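Local coordinates for protein alginate lyase, family PL7 (Zobellia galactanivorans, PDB 3ZPY) that probably cleaves the polysaccharide alginate by beta-elimination, this chain being the PL7 catalytic domain of a longer marine bacterial lyase, at residues T181-V193 with F196-E208. Residues are numbered along the deposited sequence; the frame is centred on the assembly and turned at random. Where two conformers were deposited one is given.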
loop_
_atom_site.group_PDB
_atom_site.type_symbol
_atom_site.label_atom_id
_atom_site.label_comp_id
_atom_site.label_asym_id
_atom_site.label_seq_id
_atom_site.Cartn_x
_atom_site.Cartn_y
_atom_site.Cartn_z
ATOM N N THR A 181 9.567 13.960 -0.173
ATOM C CA THR A 181 8.149 14.020 -0.625
ATOM C C THR A 181 8.098 13.732 -2.106
ATOM O O THR A 181 8.808 14.345 -2.940
ATOM C CB THR A 181 7.652 15.438 -0.318
ATOM O OG1 THR A 181 7.567 15.429 1.086
ATOM C CG2 THR A 181 6.237 15.653 -0.925
ATOM N N TYR A 182 7.177 12.809 -2.433
ATOM C CA TYR A 182 6.870 12.539 -3.866
ATOM C C TYR A 182 5.363 12.728 -4.015
ATOM O O TYR A 182 4.564 12.159 -3.249
ATOM C CB TYR A 182 7.228 11.097 -4.238
ATOM C CG TYR A 182 8.684 10.895 -4.167
ATOM C CD1 TYR A 182 9.530 11.306 -5.196
ATOM C CD2 TYR A 182 9.253 10.269 -3.018
ATOM C CE1 TYR A 182 10.895 11.108 -5.124
ATOM C CE2 TYR A 182 10.648 10.112 -2.880
ATOM C CZ TYR A 182 11.443 10.500 -3.963
ATOM O OH TYR A 182 12.796 10.307 -3.885
ATOM N N ASN A 183 4.996 13.475 -5.042
ATOM C CA ASN A 183 3.604 13.502 -5.482
ATOM C C ASN A 183 3.328 12.404 -6.498
ATOM O O ASN A 183 3.868 12.477 -7.639
ATOM C CB ASN A 183 3.235 14.852 -6.092
ATOM C CG ASN A 183 3.400 15.988 -5.076
ATOM O OD1 ASN A 183 2.886 15.882 -3.923
ATOM N ND2 ASN A 183 4.087 17.067 -5.459
ATOM N N CYS A 184 2.596 11.351 -6.090
ATOM C CA CYS A 184 2.474 10.125 -6.906
ATOM C C CYS A 184 1.138 10.148 -7.596
ATOM O O CYS A 184 0.135 10.621 -7.031
ATOM C CB CYS A 184 2.506 8.881 -6.001
ATOM S SG CYS A 184 3.954 8.739 -4.962
ATOM N N LYS A 185 1.103 9.656 -8.842
ATOM C CA LYS A 185 -0.138 9.533 -9.593
ATOM C C LYS A 185 -0.099 8.159 -10.258
ATOM O O LYS A 185 0.746 7.935 -11.136
ATOM C CB LYS A 185 -0.259 10.685 -10.593
ATOM C CG LYS A 185 -1.570 10.656 -11.399
ATOM C CD LYS A 185 -1.820 11.927 -12.195
ATOM C CE LYS A 185 -0.844 12.190 -13.282
ATOM N NZ LYS A 185 -1.260 13.237 -14.285
ATOM N N LEU A 186 -1.017 7.285 -9.880
ATOM C CA LEU A 186 -1.085 5.885 -10.395
ATOM C C LEU A 186 -2.351 5.797 -11.223
ATOM O O LEU A 186 -3.461 6.089 -10.736
ATOM C CB LEU A 186 -1.109 4.983 -9.189
ATOM C CG LEU A 186 -1.055 3.492 -9.512
ATOM C CD1 LEU A 186 0.221 3.149 -10.260
ATOM C CD2 LEU A 186 -1.189 2.694 -8.205
ATOM N N VAL A 187 -2.187 5.476 -12.501
ATOM C CA VAL A 187 -3.294 5.523 -13.478
ATOM C C VAL A 187 -3.417 4.120 -14.053
ATOM O O VAL A 187 -2.432 3.526 -14.450
ATOM C CB VAL A 187 -3.054 6.542 -14.565
ATOM C CG1 VAL A 187 -4.284 6.599 -15.480
ATOM C CG2 VAL A 187 -2.850 7.992 -13.964
ATOM N N TYR A 188 -4.656 3.684 -14.223
ATOM C CA TYR A 188 -4.980 2.468 -14.981
ATOM C C TYR A 188 -6.020 2.924 -15.994
ATOM O O TYR A 188 -7.119 3.323 -15.608
ATOM C CB TYR A 188 -5.591 1.394 -14.012
ATOM C CG TYR A 188 -5.535 -0.047 -14.503
ATOM C CD1 TYR A 188 -5.057 -0.429 -15.787
ATOM C CD2 TYR A 188 -5.882 -1.059 -13.619
ATOM C CE1 TYR A 188 -5.046 -1.806 -16.197
ATOM C CE2 TYR A 188 -5.852 -2.446 -13.993
ATOM C CZ TYR A 188 -5.393 -2.792 -15.263
ATOM O OH TYR A 188 -5.393 -4.183 -15.596
ATOM N N SER A 189 -5.620 2.892 -17.283
ATOM C CA SER A 189 -6.461 3.452 -18.358
ATOM C C SER A 189 -6.037 2.844 -19.634
ATOM O O SER A 189 -4.830 2.684 -19.895
ATOM C CB SER A 189 -6.300 5.004 -18.418
ATOM O OG SER A 189 -7.172 5.526 -19.430
ATOM N N GLY A 190 -7.004 2.446 -20.438
ATOM C CA GLY A 190 -6.654 1.850 -21.735
ATOM C C GLY A 190 -5.903 0.514 -21.679
ATOM O O GLY A 190 -5.288 0.123 -22.629
ATOM N N GLY A 191 -5.995 -0.139 -20.517
ATOM C CA GLY A 191 -5.332 -1.309 -20.164
ATOM C C GLY A 191 -3.856 -1.104 -19.809
ATOM O O GLY A 191 -3.162 -2.038 -19.563
ATOM N N TYR A 192 -3.375 0.133 -19.718
ATOM C CA TYR A 192 -2.032 0.436 -19.250
ATOM C C TYR A 192 -2.034 0.806 -17.766
ATOM O O TYR A 192 -2.892 1.572 -17.313
ATOM C CB TYR A 192 -1.441 1.660 -19.973
ATOM C CG TYR A 192 -1.031 1.366 -21.413
ATOM C CD1 TYR A 192 -2.008 1.307 -22.456
ATOM C CD2 TYR A 192 0.317 1.267 -21.743
ATOM C CE1 TYR A 192 -1.606 1.079 -23.787
ATOM C CE2 TYR A 192 0.688 0.957 -23.088
ATOM C CZ TYR A 192 -0.248 0.937 -24.054
ATOM O OH TYR A 192 0.031 0.679 -25.423
ATOM N N VAL A 193 -1.038 0.289 -17.011
ATOM C CA VAL A 193 -0.758 0.694 -15.615
ATOM C C VAL A 193 0.412 1.638 -15.672
ATOM O O VAL A 193 1.417 1.398 -16.341
ATOM C CB VAL A 193 -0.376 -0.549 -14.807
ATOM C CG1 VAL A 193 0.066 -0.139 -13.430
ATOM C CG2 VAL A 193 -1.591 -1.461 -14.776
ATOM N N PHE A 196 3.265 8.073 -12.263
ATOM C CA PHE A 196 3.961 9.345 -12.355
ATOM C C PHE A 196 4.488 9.684 -10.949
ATOM O O PHE A 196 3.813 9.470 -9.919
ATOM C CB PHE A 196 3.017 10.501 -12.788
ATOM C CG PHE A 196 2.408 10.345 -14.191
ATOM C CD1 PHE A 196 1.270 9.521 -14.405
ATOM C CD2 PHE A 196 2.814 11.160 -15.218
ATOM C CE1 PHE A 196 0.772 9.352 -15.712
ATOM C CE2 PHE A 196 2.330 11.025 -16.502
ATOM C CZ PHE A 196 1.294 10.157 -16.723
ATOM N N MET A 197 5.690 10.319 -10.891
ATOM C CA MET A 197 6.290 10.743 -9.635
ATOM C C MET A 197 6.726 12.168 -9.888
ATOM O O MET A 197 7.509 12.397 -10.828
ATOM C CB MET A 197 7.505 9.876 -9.284
ATOM C CG MET A 197 7.184 8.448 -8.863
ATOM S SD MET A 197 6.088 8.327 -7.398
ATOM C CE MET A 197 7.244 7.999 -6.047
ATOM N N ASN A 198 6.211 13.114 -9.063
ATOM C CA ASN A 198 6.538 14.521 -9.253
ATOM C C ASN A 198 6.359 14.989 -10.675
ATOM O O ASN A 198 7.146 15.800 -11.162
ATOM C CB ASN A 198 7.941 14.876 -8.731
ATOM C CG ASN A 198 8.019 14.739 -7.230
ATOM O OD1 ASN A 198 7.002 14.727 -6.583
ATOM N ND2 ASN A 198 9.232 14.580 -6.695
ATOM N N GLY A 199 5.315 14.425 -11.308
ATOM C CA GLY A 199 4.920 14.847 -12.675
ATOM C C GLY A 199 5.582 14.124 -13.847
ATOM O O GLY A 199 5.246 14.379 -15.014
ATOM N N SER A 200 6.548 13.263 -13.562
ATOM C CA SER A 200 7.208 12.522 -14.621
ATOM C C SER A 200 6.640 11.073 -14.682
ATOM O O SER A 200 6.526 10.420 -13.653
ATOM C CB SER A 200 8.737 12.408 -14.273
ATOM O OG SER A 200 9.483 13.636 -14.335
ATOM N N SER A 201 6.336 10.638 -15.889
ATOM C CA SER A 201 6.010 9.186 -16.022
ATOM C C SER A 201 7.279 8.377 -15.815
ATOM O O SER A 201 8.226 8.440 -16.620
ATOM C CB SER A 201 5.430 8.895 -17.380
ATOM O OG SER A 201 5.258 7.512 -17.539
ATOM N N VAL A 202 7.239 7.580 -14.747
ATOM C CA VAL A 202 8.437 6.758 -14.444
ATOM C C VAL A 202 8.291 5.257 -14.771
ATOM O O VAL A 202 9.261 4.523 -14.858
ATOM C CB VAL A 202 8.915 6.944 -12.982
ATOM C CG1 VAL A 202 9.202 8.419 -12.712
ATOM C CG2 VAL A 202 7.848 6.494 -12.006
ATOM N N PHE A 203 7.050 4.872 -15.012
ATOM C CA PHE A 203 6.741 3.432 -15.353
ATOM C C PHE A 203 5.415 3.431 -16.093
ATOM O O PHE A 203 4.443 3.981 -15.567
ATOM C CB PHE A 203 6.587 2.597 -14.069
ATOM C CG PHE A 203 6.156 1.210 -14.398
ATOM C CD1 PHE A 203 7.028 0.284 -14.856
ATOM C CD2 PHE A 203 4.798 0.910 -14.307
ATOM C CE1 PHE A 203 6.579 -1.002 -15.242
ATOM C CE2 PHE A 203 4.344 -0.349 -14.650
ATOM C CZ PHE A 203 5.228 -1.302 -15.110
ATOM N N ARG A 204 5.355 2.745 -17.215
ATOM C CA ARG A 204 4.091 2.616 -17.913
ATOM C C ARG A 204 4.157 1.300 -18.683
ATOM O O ARG A 204 5.117 1.112 -19.480
ATOM C CB ARG A 204 3.906 3.803 -18.889
ATOM C CG ARG A 204 2.710 3.632 -19.798
ATOM C CD ARG A 204 2.475 4.866 -20.664
ATOM N NE ARG A 204 1.662 4.553 -21.845
ATOM C CZ ARG A 204 0.321 4.563 -21.863
ATOM N NH1 ARG A 204 -0.351 4.965 -20.779
ATOM N NH2 ARG A 204 -0.312 4.284 -23.002
ATOM N N LYS A 205 3.105 0.439 -18.560
ATOM C CA LYS A 205 3.174 -0.866 -19.203
ATOM C C LYS A 205 1.772 -1.378 -19.372
ATOM O O LYS A 205 0.939 -1.270 -18.471
ATOM C CB LYS A 205 4.014 -1.844 -18.355
ATOM C CG LYS A 205 4.311 -3.157 -19.110
ATOM C CD LYS A 205 5.407 -3.925 -18.337
ATOM C CE LYS A 205 5.785 -5.264 -19.015
ATOM N NZ LYS A 205 6.361 -4.960 -20.337
ATOM N N LYS A 206 1.525 -1.996 -20.534
ATOM C CA LYS A 206 0.227 -2.615 -20.825
ATOM C C LYS A 206 0.051 -3.940 -20.065
ATOM O O LYS A 206 0.978 -4.765 -20.049
ATOM C CB LYS A 206 -0.108 -2.516 -22.295
ATOM C CG LYS A 206 -1.541 -2.864 -22.663
ATOM C CD LYS A 206 -1.699 -3.036 -24.165
ATOM C CE LYS A 206 -3.152 -2.890 -24.588
ATOM N NZ LYS A 206 -3.768 -1.652 -24.039
ATOM N N MET A 207 -1.151 -4.175 -19.565
ATOM C CA MET A 207 -1.578 -5.497 -19.072
ATOM C C MET A 207 -2.029 -6.298 -20.281
ATOM O O MET A 207 -3.108 -6.016 -20.897
ATOM C CB MET A 207 -2.728 -5.367 -18.093
ATOM C CG MET A 207 -2.287 -4.825 -16.770
ATOM S SD MET A 207 -1.498 -6.115 -15.782
ATOM C CE MET A 207 -2.991 -7.102 -15.376
ATOM N N GLU A 208 -1.280 -7.352 -20.606
ATOM C CA GLU A 208 -1.657 -8.263 -21.713
ATOM C C GLU A 208 -2.554 -9.377 -21.226
ATOM O O GLU A 208 -2.199 -10.530 -21.286
ATOM C CB GLU A 208 -0.398 -8.821 -22.414
ATOM C CG GLU A 208 0.551 -7.778 -23.007
ATOM C CD GLU A 208 -0.081 -6.897 -24.080
ATOM O OE1 GLU A 208 -1.158 -7.236 -24.651
ATOM O OE2 GLU A 208 0.539 -5.859 -24.375
HETATM O O HOH W 1 3.169 12.799 -10.332
HETATM O O HOH W 2 -3.220 4.700 -21.159
#
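The Y192 ring is covered on both faces: the R204 guanidinium lies flat on one, planes 9° apart, while K206 CB sits over the middle of the other, 3.7 Å from the ring centroid. R204 reaches the ring with its chain extended from CG to NE, and NH1 also pairs with E194 in a salt bridge. An alanine in place of Y192 would probably leave the guanidinium without its cation-pi partner and freer to swing off the sheet. A water that accepts from R204 NH1 donates to S189 O, tying the guanidinium back to the first turn. Strands 182-189, 192-197 and 200-206 form two consecutive antiparallel hairpins with type I' turns at S189-Y192 and M197-S200, at one margin of a sheet in the beta-jelly-roll fold of PL7 lyases. Within the second turn, N198 OD1 accepts the N183 N-H at 2.8 Å (168° at the hydrogen), and N198 N returns a bond to N183 O. K185, its chain bent at chi3, brings NZ over the F196 ring face, 4.4 Å from its centroid and 5° off the normal. On the other side of the sheet from this pair, M197, in one of its two conformers, turns SD and CE toward C184 and Y182.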